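Long-range contacts in 3-hydroxyadipyl-CoA dehydrogenase (Escherichia coli, PDB 3MOG), which catalyses the NAD-dependent oxidation of 3-hydroxyadipyl-CoA to 3-oxoadipyl-CoA in the breakdown of phenylacetate: residues I79-E90 and L102-P111; V5-S13 and H29-A40. All coordinates share one frame; numbering follows the deposited sequence.

Interaction 1 (I79-E90 and L102-P111); sequences IHALAAADLVIE and LFAQLAEVCP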
ATOM      1  N   ILE C  79      19.225 -34.958  21.219  1.00 73.77           N
ATOM      2  CA  ILE C  79      19.728 -34.075  20.146  1.00 76.71           C
ATOM      3  C   ILE C  79      21.201 -34.310  19.827  1.00 74.18           C
ATOM      4  O   ILE C  79      21.651 -34.030  18.714  1.00 69.56           O
ATOM      5  CB  ILE C  79      19.572 -32.560  20.481  1.00 77.80           C
ATOM      6  CG1 ILE C  79      18.776 -32.338  21.780  1.00 89.95           C
ATOM      7  CG2 ILE C  79      19.004 -31.797  19.279  1.00 77.42           C
ATOM      8  CD1 ILE C  79      19.650 -32.242  23.058  1.00 99.51           C
ATOM      9  N   HIS C  80      21.932 -34.827  20.816  1.00 73.18           N
ATOM     10  CA  HIS C  80      23.357 -35.102  20.687  1.00 74.11           C
ATOM     11  C   HIS C  80      23.659 -36.266  19.763  1.00 68.81           C
ATOM     12  O   HIS C  80      24.752 -36.339  19.211  1.00 70.89           O
ATOM     13  CB  HIS C  80      23.992 -35.332  22.057  1.00 78.23           C
ATOM     14  CG  HIS C  80      24.119 -34.085  22.872  1.00 85.57           C
ATOM     15  ND1 HIS C  80      25.187 -33.223  22.747  1.00 85.70           N
ATOM     16  CD2 HIS C  80      23.308 -33.551  23.816  1.00 92.92           C
ATOM     17  CE1 HIS C  80      25.027 -32.207  23.579  1.00 96.15           C
ATOM     18  NE2 HIS C  80      23.897 -32.384  24.242  1.00 97.22           N
ATOM     19  N   ALA C  81      22.686 -37.158  19.588  1.00 65.73           N
ATOM     20  CA  ALA C  81      22.815 -38.272  18.646  1.00 67.59           C
ATOM     21  C   ALA C  81      22.941 -37.784  17.202  1.00 68.81           C
ATOM     22  O   ALA C  81      23.528 -38.471  16.364  1.00 74.54           O
ATOM     23  CB  ALA C  81      21.648 -39.242  18.786  1.00 67.26           C
ATOM     24  N   LEU C  82      22.431 -36.585  16.922  1.00 64.26           N
ATOM     25  CA  LEU C  82      22.560 -35.992  15.585  1.00 65.73           C
ATOM     26  C   LEU C  82      23.969 -35.455  15.257  1.00 65.05           C
ATOM     27  O   LEU C  82      24.163 -34.829  14.206  1.00 63.99           O
ATOM     28  CB  LEU C  82      21.512 -34.889  15.352  1.00 62.56           C
ATOM     29  CG  LEU C  82      20.046 -35.014  15.779  1.00 61.27           C
ATOM     30  CD1 LEU C  82      19.270 -33.842  15.185  1.00 61.21           C
ATOM     31  CD2 LEU C  82      19.410 -36.324  15.360  1.00 51.63           C
ATOM     32  N   ALA C  83      24.945 -35.703  16.135  1.00 61.40           N
ATOM     33  CA  ALA C  83      26.341 -35.314  15.865  1.00 61.10           C
ATOM     34  C   ALA C  83      26.962 -36.113  14.713  1.00 55.72           C
ATOM     35  O   ALA C  83      27.889 -35.645  14.052  1.00 55.32           O
ATOM     36  CB  ALA C  83      27.193 -35.448  17.111  1.00 58.78           C
ATOM     37  N   ALA C  84      26.436 -37.311  14.487  1.00 53.43           N
ATOM     38  CA  ALA C  84      26.883 -38.188  13.406  1.00 60.73           C
ATOM     39  C   ALA C  84      26.340 -37.810  12.006  1.00 62.36           C
ATOM     40  O   ALA C  84      26.867 -38.277  10.984  1.00 65.99           O
ATOM     41  CB  ALA C  84      26.533 -39.631  13.744  1.00 52.08           C
ATOM     42  N   ALA C  85      25.302 -36.970  11.962  1.00 61.39           N
ATOM     43  CA  ALA C  85      24.629 -36.625  10.696  1.00 55.63           C
ATOM     44  C   ALA C  85      25.445 -35.695   9.808  1.00 51.38           C
ATOM     45  O   ALA C  85      26.030 -34.722  10.287  1.00 51.54           O
ATOM     46  CB  ALA C  85      23.269 -36.017  10.968  1.00 56.26           C
ATOM     47  N   ASP C  86      25.479 -36.014   8.516  1.00 53.80           N
ATOM     48  CA  ASP C  86      26.064 -35.143   7.489  1.00 55.38           C
ATOM     49  C   ASP C  86      25.066 -34.098   6.992  1.00 57.05           C
ATOM     50  O   ASP C  86      25.460 -33.090   6.395  1.00 56.93           O
ATOM     51  CB  ASP C  86      26.508 -35.977   6.294  1.00 58.33           C
ATOM     52  CG  ASP C  86      27.480 -37.067   6.678  1.00 68.32           C
ATOM     53  OD1 ASP C  86      28.452 -36.774   7.415  1.00 72.18           O
ATOM     54  OD2 ASP C  86      27.264 -38.214   6.236  1.00 63.49           O
ATOM     55  N   LEU C  87      23.779 -34.381   7.205  1.00 54.85           N
ATOM     56  CA  LEU C  87      22.686 -33.514   6.786  1.00 55.13           C
ATOM     57  C   LEU C  87      21.579 -33.580   7.820  1.00 51.66           C
ATOM     58  O   LEU C  87      21.160 -34.659   8.235  1.00 49.65           O
ATOM     59  CB  LEU C  87      22.134 -33.908   5.399  1.00 50.20           C
ATOM     60  CG  LEU C  87      20.819 -33.232   4.963  1.00 51.40           C
ATOM     61  CD1 LEU C  87      20.974 -31.727   4.793  1.00 46.97           C
ATOM     62  CD2 LEU C  87      20.224 -33.821   3.713  1.00 40.35           C
ATOM     63  N   VAL C  88      21.132 -32.408   8.239  1.00 50.64           N
ATOM     64  CA  VAL C  88      19.961 -32.284   9.067  1.00 50.35           C
ATOM     65  C   VAL C  88      18.889 -31.567   8.261  1.00 51.00           C
ATOM     66  O   VAL C  88      19.149 -30.507   7.659  1.00 46.78           O
ATOM     67  CB  VAL C  88      20.249 -31.491  10.354  1.00 53.21           C
ATOM     68  CG1 VAL C  88      18.994 -31.394  11.193  1.00 45.37           C
ATOM     69  CG2 VAL C  88      21.350 -32.152  11.155  1.00 49.60           C
ATOM     70  N   ILE C  89      17.693 -32.155   8.236  1.00 46.28           N
ATOM     71  CA  ILE C  89      16.534 -31.518   7.622  1.00 45.76           C
ATOM     72  C   ILE C  89      15.492 -31.251   8.712  1.00 50.05           C
ATOM     73  O   ILE C  89      14.882 -32.175   9.236  1.00 44.59           O
ATOM     74  CB  ILE C  89      15.930 -32.377   6.501  1.00 43.59           C
ATOM     75  CG1 ILE C  89      16.989 -32.718   5.455  1.00 38.15           C
ATOM     76  CG2 ILE C  89      14.748 -31.661   5.832  1.00 41.25           C
ATOM     77  CD1 ILE C  89      16.555 -33.807   4.487  1.00 38.12           C
ATOM     78  N   GLU C  90      15.300 -29.980   9.030  1.00 48.23           N
ATOM     79  CA  GLU C  90      14.389 -29.544  10.085  1.00 49.88           C
ATOM     80  C   GLU C  90      12.988 -29.328   9.527  1.00 47.13           C
ATOM     81  O   GLU C  90      12.811 -28.618   8.551  1.00 49.80           O
ATOM     82  CB  GLU C  90      14.926 -28.239  10.699  1.00 47.80           C
ATOM     83  CG  GLU C  90      14.118 -27.673  11.841  1.00 56.09           C
ATOM     84  CD  GLU C  90      12.866 -26.931  11.394  1.00 58.04           C
ATOM     85  OE1 GLU C  90      12.937 -26.129  10.433  1.00 55.73           O
ATOM     86  OE2 GLU C  90      11.806 -27.174  12.001  1.00 61.85           O
ATOM     87  N   LEU C 102      16.651 -23.827  17.727  1.00 57.25           N
ATOM     88  CA  LEU C 102      17.006 -25.165  17.250  1.00 56.79           C
ATOM     89  C   LEU C 102      18.328 -25.165  16.489  1.00 62.05           C
ATOM     90  O   LEU C 102      19.184 -26.013  16.739  1.00 66.29           O
ATOM     91  CB  LEU C 102      15.885 -25.750  16.384  1.00 58.07           C
ATOM     92  CG  LEU C 102      15.918 -27.197  15.865  1.00 67.65           C
ATOM     93  CD1 LEU C 102      16.459 -28.211  16.881  1.00 65.04           C
ATOM     94  CD2 LEU C 102      14.513 -27.591  15.451  1.00 65.65           C
ATOM     95  N   PHE C 103      18.502 -24.208  15.580  1.00 64.24           N
ATOM     96  CA  PHE C 103      19.692 -24.185  14.722  1.00 62.53           C
ATOM     97  C   PHE C 103      20.946 -23.764  15.473  1.00 62.44           C
ATOM     98  O   PHE C 103      22.053 -24.196  15.137  1.00 65.69           O
ATOM     99  CB  PHE C 103      19.468 -23.317  13.479  1.00 60.11           C
ATOM    100  CG  PHE C 103      18.852 -24.061  12.324  1.00 58.90           C
ATOM    101  CD1 PHE C 103      19.620 -24.410  11.221  1.00 47.38           C
ATOM    102  CD2 PHE C 103      17.500 -24.408  12.338  1.00 55.09           C
ATOM    103  CE1 PHE C 103      19.055 -25.087  10.154  1.00 58.00           C
ATOM    104  CE2 PHE C 103      16.929 -25.090  11.283  1.00 59.84           C
ATOM    105  CZ  PHE C 103      17.708 -25.438  10.185  1.00 53.30           C
ATOM    106  N   ALA C 104      20.754 -22.935  16.498  1.00 67.12           N
ATOM    107  CA  ALA C 104      21.817 -22.587  17.435  1.00 69.48           C
ATOM    108  C   ALA C 104      22.316 -23.839  18.168  1.00 71.37           C
ATOM    109  O   ALA C 104      23.523 -24.062  18.284  1.00 73.55           O
ATOM    110  CB  ALA C 104      21.327 -21.540  18.427  1.00 67.98           C
ATOM    111  N   GLN C 105      21.380 -24.664  18.630  1.00 70.87           N
ATOM    112  CA  GLN C 105      21.719 -25.923  19.285  1.00 70.32           C
ATOM    113  C   GLN C 105      22.436 -26.922  18.355  1.00 69.86           C
ATOM    114  O   GLN C 105      23.358 -27.614  18.786  1.00 68.80           O
ATOM    115  CB  GLN C 105      20.469 -26.549  19.905  1.00 69.20           C
ATOM    116  CG  GLN C 105      20.764 -27.444  21.104  1.00 79.18           C
ATOM    117  CD  GLN C 105      19.509 -27.923  21.830  1.00 89.98           C
ATOM    118  OE1 GLN C 105      19.600 -28.569  22.876  1.00 92.02           O
ATOM    119  NE2 GLN C 105      18.336 -27.610  21.279  1.00 93.30           N
ATOM    120  N   LEU C 106      22.027 -26.979  17.085  1.00 67.77           N
ATOM    121  CA  LEU C 106      22.650 -27.879  16.107  1.00 61.69           C
ATOM    122  C   LEU C 106      24.024 -27.398  15.661  1.00 62.32           C
ATOM    123  O   LEU C 106      24.822 -28.181  15.156  1.00 64.37           O
ATOM    124  CB  LEU C 106      21.761 -28.054  14.876  1.00 62.40           C
ATOM    125  CG  LEU C 106      20.368 -28.671  15.001  1.00 56.11           C
ATOM    126  CD1 LEU C 106      19.601 -28.340  13.744  1.00 56.58           C
ATOM    127  CD2 LEU C 106      20.426 -30.180  15.204  1.00 50.04           C
ATOM    128  N   ALA C 107      24.293 -26.108  15.828  1.00 68.59           N
ATOM    129  CA  ALA C 107      25.613 -25.561  15.507  1.00 70.75           C
ATOM    130  C   ALA C 107      26.722 -26.112  16.418  1.00 68.50           C
ATOM    131  O   ALA C 107      27.830 -26.380  15.947  1.00 70.19           O
ATOM    132  CB  ALA C 107      25.592 -24.040  15.523  1.00 71.51           C
ATOM    133  N   GLU C 108      26.413 -26.298  17.705  1.00 69.50           N
ATOM    134  CA  GLU C 108      27.370 -26.902  18.661  1.00 72.02           C
ATOM    135  C   GLU C 108      27.423 -28.424  18.634  1.00 69.24           C
ATOM    136  O   GLU C 108      28.510 -28.996  18.691  1.00 72.49           O
ATOM    137  CB  GLU C 108      27.169 -26.409  20.101  1.00 74.72           C
ATOM    138  CG  GLU C 108      25.899 -25.632  20.367  1.00 78.81           C
ATOM    139  CD  GLU C 108      26.203 -24.307  21.038  1.00 90.60           C
ATOM    140  OE1 GLU C 108      27.145 -23.620  20.577  1.00 88.72           O
ATOM    141  OE2 GLU C 108      25.514 -23.951  22.018  1.00 94.54           O
ATOM    142  N   VAL C 109      26.250 -29.057  18.554  1.00 69.91           N
ATOM    143  CA  VAL C 109      26.109 -30.519  18.462  1.00 68.72           C
ATOM    144  C   VAL C 109      26.860 -31.124  17.261  1.00 65.57           C
ATOM    145  O   VAL C 109      27.638 -32.055  17.427  1.00 68.05           O
ATOM    146  CB  VAL C 109      24.599 -30.935  18.451  1.00 68.63           C
ATOM    147  CG1 VAL C 109      24.408 -32.373  17.978  1.00 70.64           C
ATOM    148  CG2 VAL C 109      23.970 -30.738  19.827  1.00 67.27           C
ATOM    149  N   CYS C 110      26.651 -30.556  16.074  1.00 68.23           N
ATOM    150  CA  CYS C 110      27.182 -31.100  14.815  1.00 65.76           C
ATOM    151  C   CYS C 110      28.523 -30.478  14.419  1.00 62.57           C
ATOM    152  O   CYS C 110      28.821 -29.354  14.831  1.00 61.54           O
ATOM    153  CB  CYS C 110      26.178 -30.847  13.681  1.00 63.93           C
ATOM    154  SG  CYS C 110      24.488 -31.267  14.078  1.00 65.69           S
ATOM    155  N   PRO C 111      29.332 -31.201  13.606  1.00 64.23           N
ATOM    156  CA  PRO C 111      30.499 -30.579  12.958  1.00 68.35           C
ATOM    157  C   PRO C 111      30.123 -29.378  12.069  1.00 70.70           C
ATOM    158  O   PRO C 111      29.000 -29.312  11.567  1.00 72.89           O
ATOM    159  CB  PRO C 111      31.086 -31.716  12.098  1.00 65.98           C
ATOM    160  CG  PRO C 111      30.105 -32.847  12.162  1.00 62.30           C
ATOM    161  CD  PRO C 111      29.330 -32.665  13.420  1.00 61.50           C
TER
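Leu-102 brings CD2 against the bent chain of Glu-90, 3.6 Å from CG. The ring of Phe-103 meets that methylene and the CB before it obliquely, CE2 lying 3.8 Å from Glu-90 CB. The chi2 turn of Glu-90 (-79°) leaves its aliphatic part to these two apolar neighbours, while the carboxylate is held by Ala-92 N through OE2 and by Thr-118 OG1 through OE1. Gln-105, its chain extended, crosses Ile-79 at about a right angle, its amide oxygen beside CD1. Leu-106 is branched to serve two partners: CD1 meets Val-88 CG1 at 4.0 Å, CD2 meets Leu-82 CD1 at 3.8 Å. Here helix 96-109 of a beta-alpha-beta crossover lies over the Rossmann sheet, its segment 102-109 running nearly antiparallel to strand 87-90 (167°). Val-109 wedges into the 3-10 segment 79-83. With its CG1 anti to the backbone N (chi1 164°), that methyl faces Ile-79 O at 3.3 Å and CG2 lies over one face of the His-80 ring. At Cys-110, the first residue beyond the helix, the backbones close to 4.4 Å between its CA and Ala-83 CA, helped probably by the short side chains of both. Pro-111 then sets CD 3.4 Å from Ala-83 O.

Interaction 2 (V5-S13 and H29-A40); sequences VQTVAVIGS and HQVLLYDISAEA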
ATOM      1  N   VAL C   5      27.193 -37.431   1.663  1.00 78.09           N
ATOM      2  CA  VAL C   5      26.109 -37.448   2.641  1.00 67.43           C
ATOM      3  C   VAL C   5      25.734 -38.891   2.895  1.00 65.18           C
ATOM      4  O   VAL C   5      25.318 -39.612   1.984  1.00 56.44           O
ATOM      5  CB  VAL C   5      24.866 -36.633   2.189  1.00 68.63           C
ATOM      6  CG1 VAL C   5      23.671 -36.887   3.111  1.00 58.35           C
ATOM      7  CG2 VAL C   5      25.185 -35.150   2.154  1.00 70.77           C
ATOM      8  N   GLN C   6      25.906 -39.309   4.144  1.00 64.03           N
ATOM      9  CA  GLN C   6      25.559 -40.653   4.557  1.00 66.43           C
ATOM     10  C   GLN C   6      24.364 -40.599   5.511  1.00 58.75           C
ATOM     11  O   GLN C   6      23.235 -40.862   5.105  1.00 60.74           O
ATOM     12  CB  GLN C   6      26.767 -41.339   5.210  1.00 69.47           C
ATOM     13  CG  GLN C   6      26.799 -42.848   5.029  1.00 90.05           C
ATOM     14  CD  GLN C   6      26.971 -43.257   3.574  1.00100.36           C
ATOM     15  OE1 GLN C   6      28.043 -43.080   2.992  1.00106.09           O
ATOM     16  NE2 GLN C   6      25.914 -43.811   2.981  1.00101.10           N
ATOM     17  N   THR C   7      24.614 -40.238   6.765  1.00 52.60           N
ATOM     18  CA  THR C   7      23.570 -40.222   7.778  1.00 50.28           C
ATOM     19  C   THR C   7      22.793 -38.916   7.710  1.00 46.81           C
ATOM     20  O   THR C   7      23.370 -37.828   7.811  1.00 51.52           O
ATOM     21  CB  THR C   7      24.161 -40.443   9.190  1.00 51.80           C
ATOM     22  OG1 THR C   7      24.916 -41.654   9.188  1.00 53.63           O
ATOM     23  CG2 THR C   7      23.062 -40.555  10.254  1.00 47.36           C
ATOM     24  N   VAL C   8      21.481 -39.040   7.538  1.00 44.09           N
ATOM     25  CA  VAL C   8      20.587 -37.895   7.474  1.00 45.63           C
ATOM     26  C   VAL C   8      19.767 -37.822   8.767  1.00 50.73           C
ATOM     27  O   VAL C   8      19.246 -38.831   9.230  1.00 45.33           O
ATOM     28  CB  VAL C   8      19.634 -37.995   6.249  1.00 47.11           C
ATOM     29  CG1 VAL C   8      18.671 -36.812   6.194  1.00 43.24           C
ATOM     30  CG2 VAL C   8      20.445 -38.101   4.950  1.00 41.81           C
ATOM     31  N   ALA C   9      19.685 -36.629   9.347  1.00 49.30           N
ATOM     32  CA  ALA C   9      18.815 -36.377  10.481  1.00 49.46           C
ATOM     33  C   ALA C   9      17.613 -35.587  10.017  1.00 47.34           C
ATOM     34  O   ALA C   9      17.751 -34.595   9.312  1.00 47.46           O
ATOM     35  CB  ALA C   9      19.554 -35.604  11.561  1.00 52.22           C
ATOM     36  N   VAL C  10      16.435 -36.038  10.417  1.00 45.45           N
ATOM     37  CA  VAL C  10      15.197 -35.357  10.126  1.00 45.35           C
ATOM     38  C   VAL C  10      14.601 -34.924  11.477  1.00 51.41           C
ATOM     39  O   VAL C  10      14.414 -35.753  12.382  1.00 45.94           O
ATOM     40  CB  VAL C  10      14.216 -36.283   9.369  1.00 41.93           C
ATOM     41  CG1 VAL C  10      12.860 -35.627   9.239  1.00 42.92           C
ATOM     42  CG2 VAL C  10      14.755 -36.667   7.992  1.00 41.15           C
ATOM     43  N   ILE C  11      14.332 -33.632  11.626  1.00 49.86           N
ATOM     44  CA  ILE C  11      13.788 -33.117  12.882  1.00 51.59           C
ATOM     45  C   ILE C  11      12.303 -32.843  12.746  1.00 54.40           C
ATOM     46  O   ILE C  11      11.890 -31.967  11.979  1.00 54.78           O
ATOM     47  CB  ILE C  11      14.492 -31.834  13.330  1.00 52.47           C
ATOM     48  CG1 ILE C  11      15.997 -32.055  13.438  1.00 57.39           C
ATOM     49  CG2 ILE C  11      13.909 -31.335  14.672  1.00 52.22           C
ATOM     50  CD1 ILE C  11      16.745 -30.849  13.992  1.00 61.27           C
ATOM     51  N   GLY C  12      11.503 -33.596  13.491  1.00 57.27           N
ATOM     52  CA  GLY C  12      10.058 -33.444  13.465  1.00 57.16           C
ATOM     53  C   GLY C  12       9.409 -34.747  13.076  1.00 61.82           C
ATOM     54  O   GLY C  12       9.941 -35.475  12.245  1.00 67.96           O
ATOM     55  N   SER C  13       8.253 -35.032  13.673  1.00 62.65           N
ATOM     56  CA  SER C  13       7.534 -36.284  13.464  1.00 60.52           C
ATOM     57  C   SER C  13       6.177 -36.096  12.783  1.00 63.07           C
ATOM     58  O   SER C  13       5.399 -37.050  12.680  1.00 65.71           O
ATOM     59  CB  SER C  13       7.341 -37.003  14.806  1.00 63.75           C
ATOM     60  OG  SER C  13       6.522 -36.237  15.681  1.00 61.12           O
ATOM     61  N   HIS C  29      19.971 -44.218   3.027  1.00 52.07           N
ATOM     62  CA  HIS C  29      20.506 -43.430   4.127  1.00 52.89           C
ATOM     63  C   HIS C  29      20.009 -43.901   5.477  1.00 57.91           C
ATOM     64  O   HIS C  29      18.822 -44.173   5.661  1.00 59.70           O
ATOM     65  CB  HIS C  29      20.186 -41.944   3.945  1.00 50.06           C
ATOM     66  CG  HIS C  29      20.762 -41.367   2.694  1.00 43.24           C
ATOM     67  ND1 HIS C  29      21.993 -40.753   2.660  1.00 42.89           N
ATOM     68  CD2 HIS C  29      20.296 -41.344   1.424  1.00 44.31           C
ATOM     69  CE1 HIS C  29      22.254 -40.358   1.428  1.00 44.25           C
ATOM     70  NE2 HIS C  29      21.243 -40.710   0.656  1.00 46.34           N
ATOM     71  N   GLN C  30      20.944 -43.990   6.416  1.00 57.51           N
ATOM     72  CA  GLN C  30      20.623 -44.110   7.823  1.00 60.23           C
ATOM     73  C   GLN C  30      19.942 -42.799   8.240  1.00 55.90           C
ATOM     74  O   GLN C  30      20.489 -41.713   8.026  1.00 53.04           O
ATOM     75  CB  GLN C  30      21.908 -44.380   8.621  1.00 61.24           C
ATOM     76  CG  GLN C  30      21.729 -44.472  10.129  1.00 74.45           C
ATOM     77  CD  GLN C  30      22.441 -45.679  10.718  1.00 88.19           C
ATOM     78  OE1 GLN C  30      23.258 -45.550  11.637  1.00 84.65           O
ATOM     79  NE2 GLN C  30      22.126 -46.869  10.192  1.00 84.73           N
ATOM     80  N   VAL C  31      18.732 -42.907   8.784  1.00 51.66           N
ATOM     81  CA  VAL C  31      17.959 -41.729   9.166  1.00 51.32           C
ATOM     82  C   VAL C  31      17.733 -41.635  10.670  1.00 54.13           C
ATOM     83  O   VAL C  31      17.105 -42.505  11.271  1.00 51.17           O
ATOM     84  CB  VAL C  31      16.602 -41.638   8.420  1.00 54.29           C
ATOM     85  CG1 VAL C  31      15.791 -40.417   8.895  1.00 43.15           C
ATOM     86  CG2 VAL C  31      16.831 -41.569   6.920  1.00 50.95           C
ATOM     87  N   LEU C  32      18.253 -40.565  11.265  1.00 50.86           N
ATOM     88  CA  LEU C  32      17.968 -40.245  12.654  1.00 52.25           C
ATOM     89  C   LEU C  32      16.728 -39.369  12.698  1.00 51.77           C
ATOM     90  O   LEU C  32      16.782 -38.196  12.340  1.00 59.63           O
ATOM     91  CB  LEU C  32      19.160 -39.528  13.290  1.00 49.61           C
ATOM     92  CG  LEU C  32      20.496 -40.291  13.295  1.00 57.79           C
ATOM     93  CD1 LEU C  32      21.641 -39.391  13.706  1.00 57.01           C
ATOM     94  CD2 LEU C  32      20.455 -41.517  14.187  1.00 62.50           C
ATOM     95  N   LEU C  33      15.605 -39.946  13.104  1.00 43.39           N
ATOM     96  CA  LEU C  33      14.362 -39.198  13.213  1.00 43.27           C
ATOM     97  C   LEU C  33      14.194 -38.649  14.643  1.00 51.37           C
ATOM     98  O   LEU C  33      13.938 -39.405  15.577  1.00 52.12           O
ATOM     99  CB  LEU C  33      13.170 -40.075  12.810  1.00 40.78           C
ATOM    100  CG  LEU C  33      11.762 -39.459  12.704  1.00 46.54           C
ATOM    101  CD1 LEU C  33      11.672 -38.335  11.655  1.00 43.56           C
ATOM    102  CD2 LEU C  33      10.772 -40.553  12.363  1.00 42.64           C
ATOM    103  N   TYR C  34      14.350 -37.338  14.796  1.00 51.82           N
ATOM    104  CA  TYR C  34      14.384 -36.690  16.103  1.00 56.32           C
ATOM    105  C   TYR C  34      13.100 -35.959  16.461  1.00 60.17           C
ATOM    106  O   TYR C  34      12.587 -35.159  15.679  1.00 60.61           O
ATOM    107  CB  TYR C  34      15.564 -35.707  16.189  1.00 57.41           C
ATOM    108  CG  TYR C  34      15.546 -34.814  17.424  1.00 67.29           C
ATOM    109  CD1 TYR C  34      15.161 -33.472  17.340  1.00 70.75           C
ATOM    110  CD2 TYR C  34      15.904 -35.314  18.680  1.00 67.93           C
ATOM    111  CE1 TYR C  34      15.137 -32.654  18.463  1.00 69.47           C
ATOM    112  CE2 TYR C  34      15.884 -34.493  19.819  1.00 60.62           C
ATOM    113  CZ  TYR C  34      15.500 -33.171  19.698  1.00 67.71           C
ATOM    114  OH  TYR C  34      15.471 -32.364  20.809  1.00 72.14           O
ATOM    115  N   ASP C  35      12.609 -36.245  17.666  1.00 63.14           N
ATOM    116  CA  ASP C  35      11.551 -35.495  18.333  1.00 60.65           C
ATOM    117  C   ASP C  35      11.724 -35.747  19.832  1.00 64.22           C
ATOM    118  O   ASP C  35      12.265 -36.791  20.221  1.00 60.34           O
ATOM    119  CB  ASP C  35      10.172 -35.975  17.877  1.00 62.81           C
ATOM    120  CG  ASP C  35       9.066 -34.977  18.181  1.00 69.11           C
ATOM    121  OD1 ASP C  35       9.288 -34.019  18.956  1.00 81.07           O
ATOM    122  OD2 ASP C  35       7.961 -35.152  17.634  1.00 79.18           O
ATOM    123  N   ILE C  36      11.274 -34.801  20.661  1.00 62.38           N
ATOM    124  CA  ILE C  36      11.356 -34.958  22.123  1.00 66.97           C
ATOM    125  C   ILE C  36      10.370 -35.997  22.682  1.00 71.40           C
ATOM    126  O   ILE C  36      10.623 -36.595  23.729  1.00 77.64           O
ATOM    127  CB  ILE C  36      11.197 -33.616  22.886  1.00 66.68           C
ATOM    128  CG1 ILE C  36       9.940 -32.868  22.420  1.00 57.16           C
ATOM    129  CG2 ILE C  36      12.466 -32.751  22.738  1.00 55.42           C
ATOM    130  CD1 ILE C  36       9.270 -32.049  23.510  1.00 64.35           C
ATOM    131  N   SER C  37       9.258 -36.206  21.981  1.00 73.42           N
ATOM    132  CA  SER C  37       8.250 -37.187  22.382  1.00 69.97           C
ATOM    133  C   SER C  37       8.490 -38.535  21.691  1.00 73.51           C
ATOM    134  O   SER C  37       8.480 -38.626  20.453  1.00 75.74           O
ATOM    135  CB  SER C  37       6.846 -36.662  22.076  1.00 66.57           C
ATOM    136  OG  SER C  37       5.880 -37.683  22.232  1.00 74.88           O
ATOM    137  N   ALA C  38       8.710 -39.575  22.500  1.00 71.77           N
ATOM    138  CA  ALA C  38       8.952 -40.932  22.003  1.00 66.74           C
ATOM    139  C   ALA C  38       7.688 -41.601  21.446  1.00 67.55           C
ATOM    140  O   ALA C  38       7.777 -42.454  20.554  1.00 67.45           O
ATOM    141  CB  ALA C  38       9.593 -41.801  23.093  1.00 64.84           C
ATOM    142  N   GLU C  39       6.528 -41.208  21.978  1.00 65.86           N
ATOM    143  CA  GLU C  39       5.218 -41.653  21.489  1.00 70.30           C
ATOM    144  C   GLU C  39       4.993 -41.146  20.070  1.00 64.44           C
ATOM    145  O   GLU C  39       4.497 -41.882  19.215  1.00 63.20           O
ATOM    146  CB  GLU C  39       4.070 -41.119  22.366  1.00 68.32           C
ATOM    147  CG  GLU C  39       4.280 -41.222  23.874  1.00 83.28           C
ATOM    148  CD  GLU C  39       3.675 -40.042  24.628  1.00 94.29           C
ATOM    149  OE1 GLU C  39       2.456 -39.786  24.485  1.00 94.54           O
ATOM    150  OE2 GLU C  39       4.428 -39.366  25.362  1.00 97.80           O
ATOM    151  N   ALA C  40       5.340 -39.874  19.852  1.00 60.09           N
ATOM    152  CA  ALA C  40       5.171 -39.216  18.562  1.00 57.15           C
ATOM    153  C   ALA C  40       6.006 -39.941  17.508  1.00 56.84           C
ATOM    154  O   ALA C  40       5.499 -40.264  16.435  1.00 57.03           O
ATOM    155  CB  ALA C  40       5.554 -37.752  18.654  1.00 55.70           C
TER
HETATM  156  O   HOH W   1      23.671 -43.764   5.598  1.00 61.57           O
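His-29 turns the edge of its imidazole to the chain at Val-5 and Gln-6. Its ND1-H bonds to Gln-6 O at 2.7 Å, with the acceptor almost in the ring plane, and CE1 approaches Val-5 O; a histidine suits this place because one flat ring can supply both N-H and C-H. Beyond it, strands 8-11 and 31-34 run parallel, joined by backbone bonds from Val-8 N to Gln-30 O through to Gly-12 N to Tyr-34 O. Ile-11 and Tyr-34 lie side by side on one face, Ile-11 CG2 at the ring edge, 3.6 Å from Tyr-34 CD1. On the other, Val-10 spreads its branches obliquely over two neighbours: CG1 meets Leu-33 CD1 at 3.8 Å and CG2 meets Val-31 CG1 at 4.0 Å. Gly-12, whose positive phi (122°) would jam a CB against the preceding carbonyl, probably begins the dinucleotide-binding GxGxxG turn. Next to it Ser-13 OG donates to the anti lone pair of Asp-35 OD2 at 2.7 Å, and Ala-40 CB packs on that hydroxyl. Helix 15-26 covers Val-10 and Val-31, helix 38-57 covers Leu-33, and strand 87-90 continues the sheet beyond strand 8-11.

How the interactions relate
Both contacts belong to one NAD-binding Rossmann sheet, with probable hydrogen bonds between neighbouring strands 87-90 and 8-11 (Leu-87 O to Ala-9 N, Ala-9 O to Ile-89 N). Interaction 2 lies within the sheet, built chiefly of backbone bonds with polar side-chain bonds at both ends. Interaction 1 joins the sheet and 3-10 segment to a helix without a clear hydrogen bond, mostly by packing of apolar side chains, in places against backbone carbonyls. Both are partly buried: interaction 1 where Val-88, Glu-90, Phe-103 and Leu-106 meet, interaction 2 along its strands; His-80, Gln-6 and Gln-30 are more open. Between them, Leu-82 packs on Leu-32, Tyr-34 and Ala-9, Leu-106 on Ile-11, and Ile-79 CG1 lies against the Tyr-34 hydroxyl.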